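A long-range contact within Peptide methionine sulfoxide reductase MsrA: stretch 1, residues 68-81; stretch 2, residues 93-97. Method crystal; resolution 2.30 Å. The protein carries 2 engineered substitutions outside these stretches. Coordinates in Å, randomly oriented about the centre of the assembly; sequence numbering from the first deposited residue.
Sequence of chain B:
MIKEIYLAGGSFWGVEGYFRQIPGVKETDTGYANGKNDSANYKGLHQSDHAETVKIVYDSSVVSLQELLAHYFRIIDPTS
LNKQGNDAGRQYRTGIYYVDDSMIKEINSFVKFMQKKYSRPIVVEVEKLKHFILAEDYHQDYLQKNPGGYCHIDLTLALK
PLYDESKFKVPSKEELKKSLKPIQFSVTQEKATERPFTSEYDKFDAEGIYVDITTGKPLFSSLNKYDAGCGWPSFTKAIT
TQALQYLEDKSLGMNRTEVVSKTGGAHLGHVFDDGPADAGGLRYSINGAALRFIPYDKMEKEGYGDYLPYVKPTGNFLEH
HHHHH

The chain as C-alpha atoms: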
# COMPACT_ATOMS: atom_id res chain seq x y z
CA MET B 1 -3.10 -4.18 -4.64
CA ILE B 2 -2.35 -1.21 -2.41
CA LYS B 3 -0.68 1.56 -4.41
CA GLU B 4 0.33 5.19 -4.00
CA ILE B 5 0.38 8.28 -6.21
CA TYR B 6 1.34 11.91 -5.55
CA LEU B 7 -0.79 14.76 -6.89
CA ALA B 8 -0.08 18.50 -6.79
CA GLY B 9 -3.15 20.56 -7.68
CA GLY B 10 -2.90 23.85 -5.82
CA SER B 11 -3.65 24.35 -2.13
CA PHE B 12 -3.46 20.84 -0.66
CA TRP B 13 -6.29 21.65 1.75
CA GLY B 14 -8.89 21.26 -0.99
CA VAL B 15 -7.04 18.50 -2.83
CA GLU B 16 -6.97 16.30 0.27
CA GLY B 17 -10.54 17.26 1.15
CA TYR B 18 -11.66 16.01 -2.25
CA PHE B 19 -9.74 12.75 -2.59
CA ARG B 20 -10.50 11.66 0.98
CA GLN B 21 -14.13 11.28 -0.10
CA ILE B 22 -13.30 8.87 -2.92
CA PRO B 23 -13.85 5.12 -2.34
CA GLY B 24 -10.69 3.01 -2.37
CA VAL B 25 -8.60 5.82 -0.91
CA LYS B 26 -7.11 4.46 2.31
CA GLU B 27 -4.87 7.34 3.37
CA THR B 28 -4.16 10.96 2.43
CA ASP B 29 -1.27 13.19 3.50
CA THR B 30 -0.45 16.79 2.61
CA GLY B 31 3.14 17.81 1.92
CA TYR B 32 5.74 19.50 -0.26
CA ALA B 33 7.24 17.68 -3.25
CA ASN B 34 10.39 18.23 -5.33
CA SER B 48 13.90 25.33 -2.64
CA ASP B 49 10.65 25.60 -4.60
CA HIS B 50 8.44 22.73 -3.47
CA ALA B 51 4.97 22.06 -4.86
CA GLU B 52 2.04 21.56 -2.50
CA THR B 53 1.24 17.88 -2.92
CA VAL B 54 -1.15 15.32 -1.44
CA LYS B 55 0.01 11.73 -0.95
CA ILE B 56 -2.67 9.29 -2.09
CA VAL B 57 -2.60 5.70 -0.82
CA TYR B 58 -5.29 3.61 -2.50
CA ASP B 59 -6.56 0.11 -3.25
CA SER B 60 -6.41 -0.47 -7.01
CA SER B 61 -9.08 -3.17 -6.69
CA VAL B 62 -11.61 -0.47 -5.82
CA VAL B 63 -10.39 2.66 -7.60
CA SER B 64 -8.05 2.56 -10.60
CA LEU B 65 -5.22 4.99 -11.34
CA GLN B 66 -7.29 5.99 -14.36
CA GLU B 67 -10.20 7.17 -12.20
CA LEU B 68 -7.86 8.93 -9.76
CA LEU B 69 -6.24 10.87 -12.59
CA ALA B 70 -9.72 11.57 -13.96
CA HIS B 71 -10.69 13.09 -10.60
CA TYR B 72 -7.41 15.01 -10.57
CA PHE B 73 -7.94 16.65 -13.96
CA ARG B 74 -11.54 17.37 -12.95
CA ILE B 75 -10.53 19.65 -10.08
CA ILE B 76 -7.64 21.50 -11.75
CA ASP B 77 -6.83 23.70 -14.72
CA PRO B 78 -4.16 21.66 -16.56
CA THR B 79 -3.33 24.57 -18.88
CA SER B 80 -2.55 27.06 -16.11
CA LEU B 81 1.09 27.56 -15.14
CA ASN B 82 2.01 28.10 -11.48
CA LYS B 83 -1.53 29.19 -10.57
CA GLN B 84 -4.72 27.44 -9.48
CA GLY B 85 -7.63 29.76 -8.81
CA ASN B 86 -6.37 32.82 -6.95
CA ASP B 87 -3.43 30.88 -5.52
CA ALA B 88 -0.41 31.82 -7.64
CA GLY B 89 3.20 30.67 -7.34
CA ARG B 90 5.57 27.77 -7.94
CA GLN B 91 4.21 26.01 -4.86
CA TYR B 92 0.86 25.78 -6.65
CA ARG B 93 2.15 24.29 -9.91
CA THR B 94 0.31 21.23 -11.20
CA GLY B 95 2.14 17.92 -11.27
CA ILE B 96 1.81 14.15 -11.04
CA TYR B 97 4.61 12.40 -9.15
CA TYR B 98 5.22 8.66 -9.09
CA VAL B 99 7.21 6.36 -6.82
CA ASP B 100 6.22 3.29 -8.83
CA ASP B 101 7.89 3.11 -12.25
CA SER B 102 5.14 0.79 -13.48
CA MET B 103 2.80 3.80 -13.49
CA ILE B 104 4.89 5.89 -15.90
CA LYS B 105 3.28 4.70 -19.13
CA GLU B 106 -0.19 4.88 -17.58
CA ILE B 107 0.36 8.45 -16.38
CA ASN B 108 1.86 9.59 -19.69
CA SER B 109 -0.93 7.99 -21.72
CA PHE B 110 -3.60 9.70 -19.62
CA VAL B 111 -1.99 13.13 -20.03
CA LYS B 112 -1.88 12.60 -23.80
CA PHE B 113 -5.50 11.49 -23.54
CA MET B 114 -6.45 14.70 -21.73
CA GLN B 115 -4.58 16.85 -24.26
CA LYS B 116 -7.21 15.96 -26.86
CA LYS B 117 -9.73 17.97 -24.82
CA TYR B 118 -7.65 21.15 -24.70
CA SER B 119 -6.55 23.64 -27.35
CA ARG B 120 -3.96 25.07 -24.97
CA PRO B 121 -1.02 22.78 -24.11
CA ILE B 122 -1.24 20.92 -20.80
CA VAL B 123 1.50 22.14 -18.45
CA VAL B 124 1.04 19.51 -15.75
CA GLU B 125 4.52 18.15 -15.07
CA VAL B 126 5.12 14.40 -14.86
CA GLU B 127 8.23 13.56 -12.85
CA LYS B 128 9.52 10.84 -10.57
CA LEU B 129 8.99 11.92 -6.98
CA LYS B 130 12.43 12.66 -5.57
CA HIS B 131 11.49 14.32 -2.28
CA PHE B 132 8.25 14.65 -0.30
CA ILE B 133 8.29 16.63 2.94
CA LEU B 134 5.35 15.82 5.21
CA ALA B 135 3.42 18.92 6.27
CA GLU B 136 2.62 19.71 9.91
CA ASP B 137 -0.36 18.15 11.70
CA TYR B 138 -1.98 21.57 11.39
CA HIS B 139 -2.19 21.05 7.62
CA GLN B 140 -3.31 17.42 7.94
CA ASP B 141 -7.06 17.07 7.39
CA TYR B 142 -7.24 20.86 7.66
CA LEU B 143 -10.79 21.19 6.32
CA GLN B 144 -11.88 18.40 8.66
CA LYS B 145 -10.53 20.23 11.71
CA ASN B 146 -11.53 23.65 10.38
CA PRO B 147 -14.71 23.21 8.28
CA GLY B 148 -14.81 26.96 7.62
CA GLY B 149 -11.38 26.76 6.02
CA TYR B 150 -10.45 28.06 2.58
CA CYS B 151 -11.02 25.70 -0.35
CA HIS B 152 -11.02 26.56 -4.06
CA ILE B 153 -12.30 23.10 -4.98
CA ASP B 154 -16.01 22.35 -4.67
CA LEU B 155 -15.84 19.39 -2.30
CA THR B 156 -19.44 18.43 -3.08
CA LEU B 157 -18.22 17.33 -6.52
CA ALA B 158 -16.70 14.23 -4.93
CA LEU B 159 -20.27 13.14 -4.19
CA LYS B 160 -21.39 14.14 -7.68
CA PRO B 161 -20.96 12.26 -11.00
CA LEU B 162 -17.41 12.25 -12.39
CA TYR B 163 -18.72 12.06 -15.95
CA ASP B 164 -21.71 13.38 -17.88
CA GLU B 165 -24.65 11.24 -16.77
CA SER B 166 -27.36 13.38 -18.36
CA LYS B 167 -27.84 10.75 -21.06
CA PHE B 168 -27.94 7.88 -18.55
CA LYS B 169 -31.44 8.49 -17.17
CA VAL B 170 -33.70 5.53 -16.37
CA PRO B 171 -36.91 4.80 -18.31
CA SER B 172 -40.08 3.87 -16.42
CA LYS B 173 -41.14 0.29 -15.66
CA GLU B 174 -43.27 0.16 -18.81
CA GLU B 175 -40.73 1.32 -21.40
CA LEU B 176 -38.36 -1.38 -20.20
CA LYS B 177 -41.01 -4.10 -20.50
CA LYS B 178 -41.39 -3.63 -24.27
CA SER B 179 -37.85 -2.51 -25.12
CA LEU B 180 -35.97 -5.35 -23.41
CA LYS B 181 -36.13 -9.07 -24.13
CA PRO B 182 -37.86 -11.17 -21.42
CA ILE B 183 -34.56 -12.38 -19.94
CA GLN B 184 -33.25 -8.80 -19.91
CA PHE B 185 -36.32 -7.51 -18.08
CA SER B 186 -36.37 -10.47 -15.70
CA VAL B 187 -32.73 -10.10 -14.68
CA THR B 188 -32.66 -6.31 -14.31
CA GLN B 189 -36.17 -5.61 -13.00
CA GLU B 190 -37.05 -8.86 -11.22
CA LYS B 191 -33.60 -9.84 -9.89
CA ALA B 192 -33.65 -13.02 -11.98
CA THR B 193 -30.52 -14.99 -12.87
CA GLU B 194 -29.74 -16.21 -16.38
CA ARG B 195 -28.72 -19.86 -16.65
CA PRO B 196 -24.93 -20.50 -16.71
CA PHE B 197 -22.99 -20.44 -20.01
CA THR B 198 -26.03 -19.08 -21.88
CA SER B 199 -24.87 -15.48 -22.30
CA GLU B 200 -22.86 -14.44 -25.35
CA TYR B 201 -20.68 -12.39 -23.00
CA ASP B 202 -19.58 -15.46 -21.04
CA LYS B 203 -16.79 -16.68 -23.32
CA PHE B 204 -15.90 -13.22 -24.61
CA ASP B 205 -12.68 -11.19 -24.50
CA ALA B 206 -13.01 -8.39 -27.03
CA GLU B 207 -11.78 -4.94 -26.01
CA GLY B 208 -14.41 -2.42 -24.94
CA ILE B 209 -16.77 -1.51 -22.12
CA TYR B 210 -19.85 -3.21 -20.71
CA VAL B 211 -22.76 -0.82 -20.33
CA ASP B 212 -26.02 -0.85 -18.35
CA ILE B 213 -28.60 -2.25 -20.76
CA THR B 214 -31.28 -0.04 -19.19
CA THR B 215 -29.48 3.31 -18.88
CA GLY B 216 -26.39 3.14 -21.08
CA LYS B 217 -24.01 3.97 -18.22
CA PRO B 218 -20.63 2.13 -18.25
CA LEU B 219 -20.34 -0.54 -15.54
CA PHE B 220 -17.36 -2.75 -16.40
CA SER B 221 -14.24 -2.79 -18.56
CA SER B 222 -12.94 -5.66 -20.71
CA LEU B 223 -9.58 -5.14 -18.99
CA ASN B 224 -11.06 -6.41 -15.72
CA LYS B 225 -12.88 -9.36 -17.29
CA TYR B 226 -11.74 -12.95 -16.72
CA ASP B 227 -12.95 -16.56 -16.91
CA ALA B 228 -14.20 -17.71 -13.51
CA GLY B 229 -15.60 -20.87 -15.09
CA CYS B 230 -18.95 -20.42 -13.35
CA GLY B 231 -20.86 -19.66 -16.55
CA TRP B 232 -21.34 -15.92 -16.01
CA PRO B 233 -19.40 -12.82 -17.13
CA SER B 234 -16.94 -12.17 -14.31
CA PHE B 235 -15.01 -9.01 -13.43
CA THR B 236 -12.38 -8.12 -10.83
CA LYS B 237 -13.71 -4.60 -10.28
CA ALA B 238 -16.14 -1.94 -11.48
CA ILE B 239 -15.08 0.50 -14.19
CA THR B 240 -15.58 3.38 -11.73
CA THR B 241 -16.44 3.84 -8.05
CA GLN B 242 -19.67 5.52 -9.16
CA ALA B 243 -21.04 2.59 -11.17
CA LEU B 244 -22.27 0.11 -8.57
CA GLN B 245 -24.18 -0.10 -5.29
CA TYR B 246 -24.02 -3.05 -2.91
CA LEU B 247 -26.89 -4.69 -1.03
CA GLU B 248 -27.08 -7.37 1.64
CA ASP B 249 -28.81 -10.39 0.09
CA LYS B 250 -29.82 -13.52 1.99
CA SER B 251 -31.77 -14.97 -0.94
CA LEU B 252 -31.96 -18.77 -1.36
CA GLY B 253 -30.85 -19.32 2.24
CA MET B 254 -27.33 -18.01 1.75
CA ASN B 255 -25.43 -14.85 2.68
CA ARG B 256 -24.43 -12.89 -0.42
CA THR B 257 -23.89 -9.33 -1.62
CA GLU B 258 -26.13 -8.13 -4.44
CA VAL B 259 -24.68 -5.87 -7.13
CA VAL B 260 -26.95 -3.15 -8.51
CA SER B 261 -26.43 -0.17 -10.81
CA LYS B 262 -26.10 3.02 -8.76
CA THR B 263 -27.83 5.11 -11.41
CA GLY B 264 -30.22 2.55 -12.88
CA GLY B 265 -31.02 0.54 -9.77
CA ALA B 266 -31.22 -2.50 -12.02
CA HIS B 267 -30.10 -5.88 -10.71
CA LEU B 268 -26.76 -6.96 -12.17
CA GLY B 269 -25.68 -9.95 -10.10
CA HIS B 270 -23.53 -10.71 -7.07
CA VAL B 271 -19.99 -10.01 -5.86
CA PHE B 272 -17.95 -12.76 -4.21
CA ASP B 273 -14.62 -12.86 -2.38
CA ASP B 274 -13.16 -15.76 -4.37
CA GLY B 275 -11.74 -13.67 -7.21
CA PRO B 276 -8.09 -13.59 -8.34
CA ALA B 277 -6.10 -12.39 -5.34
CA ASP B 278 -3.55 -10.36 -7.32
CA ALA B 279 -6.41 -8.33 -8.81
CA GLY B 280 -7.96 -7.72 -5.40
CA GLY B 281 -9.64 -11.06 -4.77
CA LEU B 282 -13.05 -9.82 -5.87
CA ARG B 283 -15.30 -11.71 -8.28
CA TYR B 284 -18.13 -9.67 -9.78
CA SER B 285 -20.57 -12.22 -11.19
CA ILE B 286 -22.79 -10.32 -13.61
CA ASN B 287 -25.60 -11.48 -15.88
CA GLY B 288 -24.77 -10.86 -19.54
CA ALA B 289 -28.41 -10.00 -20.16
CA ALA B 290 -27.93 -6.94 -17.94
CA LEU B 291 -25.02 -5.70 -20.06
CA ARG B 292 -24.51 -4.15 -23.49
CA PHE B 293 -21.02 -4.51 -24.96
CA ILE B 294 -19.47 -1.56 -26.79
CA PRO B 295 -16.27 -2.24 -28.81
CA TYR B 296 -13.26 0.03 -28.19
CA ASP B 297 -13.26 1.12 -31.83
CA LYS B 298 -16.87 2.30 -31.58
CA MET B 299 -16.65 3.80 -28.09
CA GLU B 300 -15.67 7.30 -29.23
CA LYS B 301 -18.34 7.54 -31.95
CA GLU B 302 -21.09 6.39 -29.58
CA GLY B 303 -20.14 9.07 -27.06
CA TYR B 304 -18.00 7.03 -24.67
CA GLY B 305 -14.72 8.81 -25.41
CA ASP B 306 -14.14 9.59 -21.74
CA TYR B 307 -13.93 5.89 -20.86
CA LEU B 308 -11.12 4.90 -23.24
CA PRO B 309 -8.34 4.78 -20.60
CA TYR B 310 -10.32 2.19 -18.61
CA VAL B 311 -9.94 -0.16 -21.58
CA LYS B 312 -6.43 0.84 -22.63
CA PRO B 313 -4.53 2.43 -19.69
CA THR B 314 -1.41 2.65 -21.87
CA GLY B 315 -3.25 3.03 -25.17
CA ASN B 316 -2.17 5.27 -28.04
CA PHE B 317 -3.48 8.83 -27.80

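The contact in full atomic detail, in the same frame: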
# COMPACT_ATOMS: atom_id res chain seq x y z
N LEU B 68 -8.53 7.96 -10.61
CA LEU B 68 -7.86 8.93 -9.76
C LEU B 68 -7.32 10.11 -10.56
O LEU B 68 -7.42 11.26 -10.13
CB LEU B 68 -6.72 8.27 -8.98
CG LEU B 68 -7.12 7.36 -7.82
CD1 LEU B 68 -5.89 6.86 -7.10
CD2 LEU B 68 -8.05 8.09 -6.86
N LEU B 69 -6.75 9.82 -11.72
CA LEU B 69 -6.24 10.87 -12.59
C LEU B 69 -7.39 11.63 -13.24
O LEU B 69 -7.27 12.81 -13.55
CB LEU B 69 -5.31 10.29 -13.66
CG LEU B 69 -3.99 9.73 -13.13
CD1 LEU B 69 -3.13 9.21 -14.27
CD2 LEU B 69 -3.25 10.78 -12.32
N ALA B 70 -8.51 10.94 -13.43
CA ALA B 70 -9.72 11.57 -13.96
C ALA B 70 -10.26 12.58 -12.95
O ALA B 70 -10.63 13.69 -13.32
CB ALA B 70 -10.77 10.53 -14.29
N HIS B 71 -10.29 12.19 -11.68
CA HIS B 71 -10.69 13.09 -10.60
C HIS B 71 -9.73 14.27 -10.52
O HIS B 71 -10.16 15.41 -10.31
CB HIS B 71 -10.72 12.36 -9.26
CG HIS B 71 -11.91 11.47 -9.08
ND1 HIS B 71 -13.19 11.95 -8.90
CD2 HIS B 71 -12.02 10.12 -9.04
CE1 HIS B 71 -14.03 10.94 -8.76
NE2 HIS B 71 -13.34 9.82 -8.85
N TYR B 72 -8.44 13.99 -10.67
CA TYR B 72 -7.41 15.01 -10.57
C TYR B 72 -7.58 16.10 -11.62
O TYR B 72 -7.56 17.29 -11.29
CB TYR B 72 -6.02 14.37 -10.70
CG TYR B 72 -4.89 15.36 -10.80
CD1 TYR B 72 -4.51 16.12 -9.71
CD2 TYR B 72 -4.19 15.52 -11.99
CE1 TYR B 72 -3.47 17.03 -9.79
CE2 TYR B 72 -3.15 16.43 -12.09
CZ TYR B 72 -2.80 17.18 -10.99
OH TYR B 72 -1.76 18.09 -11.08
N PHE B 73 -7.76 15.70 -12.87
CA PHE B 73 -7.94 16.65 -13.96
C PHE B 73 -9.28 17.38 -13.86
O PHE B 73 -9.46 18.46 -14.42
CB PHE B 73 -7.83 15.95 -15.31
CG PHE B 73 -6.41 15.82 -15.81
CD1 PHE B 73 -5.65 14.70 -15.49
CD2 PHE B 73 -5.85 16.81 -16.60
CE1 PHE B 73 -4.35 14.58 -15.95
CE2 PHE B 73 -4.55 16.69 -17.06
CZ PHE B 73 -3.80 15.58 -16.73
N ARG B 74 -10.22 16.78 -13.13
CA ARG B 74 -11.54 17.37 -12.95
C ARG B 74 -11.49 18.60 -12.06
O ARG B 74 -12.24 19.55 -12.25
CB ARG B 74 -12.50 16.33 -12.37
CG ARG B 74 -13.85 16.90 -11.94
CD ARG B 74 -14.56 15.95 -10.99
NE ARG B 74 -15.98 16.26 -10.86
CZ ARG B 74 -16.84 15.55 -10.13
NH1 ARG B 74 -16.42 14.48 -9.47
NH2 ARG B 74 -18.11 15.91 -10.07
N ILE B 75 -10.58 18.59 -11.09
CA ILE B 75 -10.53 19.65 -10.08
C ILE B 75 -9.40 20.66 -10.32
O ILE B 75 -9.16 21.52 -9.47
CB ILE B 75 -10.37 19.06 -8.67
CG1 ILE B 75 -9.03 18.33 -8.54
CG2 ILE B 75 -11.52 18.12 -8.34
CD1 ILE B 75 -8.76 17.80 -7.15
N ILE B 76 -8.72 20.56 -11.45
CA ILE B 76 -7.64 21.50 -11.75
C ILE B 76 -7.76 22.09 -13.15
O ILE B 76 -8.51 21.60 -13.99
CB ILE B 76 -6.25 20.84 -11.64
CG1 ILE B 76 -6.05 19.83 -12.78
CG2 ILE B 76 -6.05 20.20 -10.28
CD1 ILE B 76 -4.61 19.44 -12.99
N ASP B 77 -7.01 23.17 -13.38
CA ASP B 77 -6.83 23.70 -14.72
C ASP B 77 -5.45 23.27 -15.23
O ASP B 77 -4.44 23.85 -14.84
CB ASP B 77 -6.95 25.23 -14.72
CG ASP B 77 -6.84 25.82 -16.12
OD1 ASP B 77 -6.97 25.07 -17.10
OD2 ASP B 77 -6.63 27.05 -16.23
N PRO B 78 -5.42 22.25 -16.09
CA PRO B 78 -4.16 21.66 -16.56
C PRO B 78 -3.40 22.54 -17.55
O PRO B 78 -2.29 22.19 -17.94
CB PRO B 78 -4.62 20.36 -17.24
CG PRO B 78 -6.00 20.66 -17.71
CD PRO B 78 -6.60 21.58 -16.68
N THR B 79 -3.99 23.67 -17.94
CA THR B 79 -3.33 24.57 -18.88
C THR B 79 -2.74 25.79 -18.17
O THR B 79 -2.02 26.58 -18.78
CB THR B 79 -4.31 25.06 -19.96
OG1 THR B 79 -5.36 25.83 -19.35
CG2 THR B 79 -4.93 23.87 -20.69
N SER B 80 -3.03 25.93 -16.88
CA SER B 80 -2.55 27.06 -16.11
C SER B 80 -1.19 26.79 -15.48
O SER B 80 -0.99 25.76 -14.83
CB SER B 80 -3.57 27.43 -15.02
OG SER B 80 -3.00 28.33 -14.08
N LEU B 81 -0.26 27.71 -15.67
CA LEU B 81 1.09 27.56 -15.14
C LEU B 81 1.27 28.30 -13.81
O LEU B 81 1.03 29.50 -13.72
CB LEU B 81 2.12 28.07 -16.15
CG LEU B 81 3.59 28.03 -15.71
CD1 LEU B 81 3.99 26.62 -15.31
CD2 LEU B 81 4.50 28.57 -16.80
N ARG B 93 2.04 24.88 -8.58
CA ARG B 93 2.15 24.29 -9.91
C ARG B 93 1.54 22.90 -9.93
O ARG B 93 1.59 22.17 -8.94
CB ARG B 93 3.61 24.24 -10.37
CG ARG B 93 4.50 23.28 -9.58
CD ARG B 93 5.93 23.32 -10.08
NE ARG B 93 6.81 22.45 -9.31
CZ ARG B 93 7.40 22.80 -8.16
NH1 ARG B 93 7.19 24.01 -7.65
NH2 ARG B 93 8.19 21.94 -7.53
N THR B 94 0.94 22.54 -11.06
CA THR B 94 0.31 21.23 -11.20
C THR B 94 1.33 20.17 -11.59
O THR B 94 2.20 20.41 -12.43
CB THR B 94 -0.82 21.26 -12.24
OG1 THR B 94 -0.32 21.80 -13.47
CG2 THR B 94 -1.97 22.12 -11.75
N GLY B 95 1.22 19.00 -10.98
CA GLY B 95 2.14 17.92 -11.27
C GLY B 95 1.66 16.57 -10.78
O GLY B 95 0.90 16.47 -9.81
N ILE B 96 2.11 15.51 -11.45
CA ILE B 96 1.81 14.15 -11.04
C ILE B 96 3.13 13.42 -10.79
O ILE B 96 3.93 13.24 -11.70
CB ILE B 96 0.99 13.39 -12.10
CG1 ILE B 96 -0.30 14.15 -12.41
CG2 ILE B 96 0.68 11.98 -11.63
CD1 ILE B 96 -1.09 13.57 -13.56
N TYR B 97 3.33 13.00 -9.54
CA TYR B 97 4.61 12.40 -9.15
C TYR B 97 4.44 10.94 -8.77
O TYR B 97 3.54 10.58 -8.01
CB TYR B 97 5.22 13.19 -7.99
CG TYR B 97 5.24 14.68 -8.22
CD1 TYR B 97 6.19 15.26 -9.05
CD2 TYR B 97 4.30 15.51 -7.62
CE1 TYR B 97 6.21 16.63 -9.27
CE2 TYR B 97 4.31 16.88 -7.83
CZ TYR B 97 5.27 17.43 -8.66
OH TYR B 97 5.28 18.79 -8.88
O HOH W 1 -1.86 23.41 -14.83
O HOH W 2 1.31 24.60 -13.26

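Residues 68–74 form the end of a helix that begins earlier in the chain, and its last turns are held by backbone hydrogen bonds such as Tyr 72 N to Leu 68 O and Phe 73 N to Leu 69 O, both 3.0 Å. Ile 75 is the first residue to leave helical geometry. The chain then extends through Ile 76 and folds into a type I β turn from Asp 77 to Ser 80, closed by a hydrogen bond from Ser 80 N to Asp 77 O (3.2 Å). The second stretch runs into a strand that includes residues 95–97 and continues beyond them. Helix and strand run nearly antiparallel, at 156°, with their axes 11.1 Å apart at closest approach. That spacing leaves room for side chains between the two backbones; the nearest CA atoms, those of Leu 69 and Ile 96, are 8.8 Å apart.

Ile 96 fills much of this space. Its CA-to-CB bond points toward the helix, and with chi1 in m and chi2 in t its CD1 lies 3.7 Å from Leu 69 CD2 and 4.2 Å from Phe 73 CE1, while its CG1 packs 3.7 Å from Tyr 72 CE2. The CG1–CD1 arm of Ile 96 reaches three helix residues, and an aliphatic chain suits a site lined by Leu 69, Tyr 72 and Phe 73. Leu 69 and Phe 73 leave the helix sideways, yet the ends of both side chains come nearer the strand. All four residues are buried, and the packing among them is apolar.

Tyr 72, chi1 in t, points toward the strand and carries its hydroxyl as far as the backbone, with OH 3.1 Å from Gly 95 N and 3.5 Å from Thr 94 CB. The hydroxyl is also hydrogen-bonded elsewhere in the structure, so this polar atom is satisfied despite its burial. At Gly 95 a CB would point away from the helix and clash with Tyr 97 OH, at 2.6 Å.

Thr 94 joins the apolar and polar parts of the contact. Its methyl CG2 lies 4.0 Å from Ile 76 CD1, whereas its hydroxyl meets the turn through water. Water 1 accepts a hydrogen bond from Thr 94 OG1 (2.6 Å) and donates to Asp 77 O (2.6 Å) and Ser 80 O (2.5 Å). Water 2 accepts from Thr 94 N (3.0 Å) and donates to Ser 80 O (3.0 Å). The turn itself is braced by Asp 77, whose OD1 accepts a hydrogen bond from Thr 79 OG1 (2.9 Å) and a weak one from Thr 79 N (3.4 Å). Together the two stretches bury 338 Å².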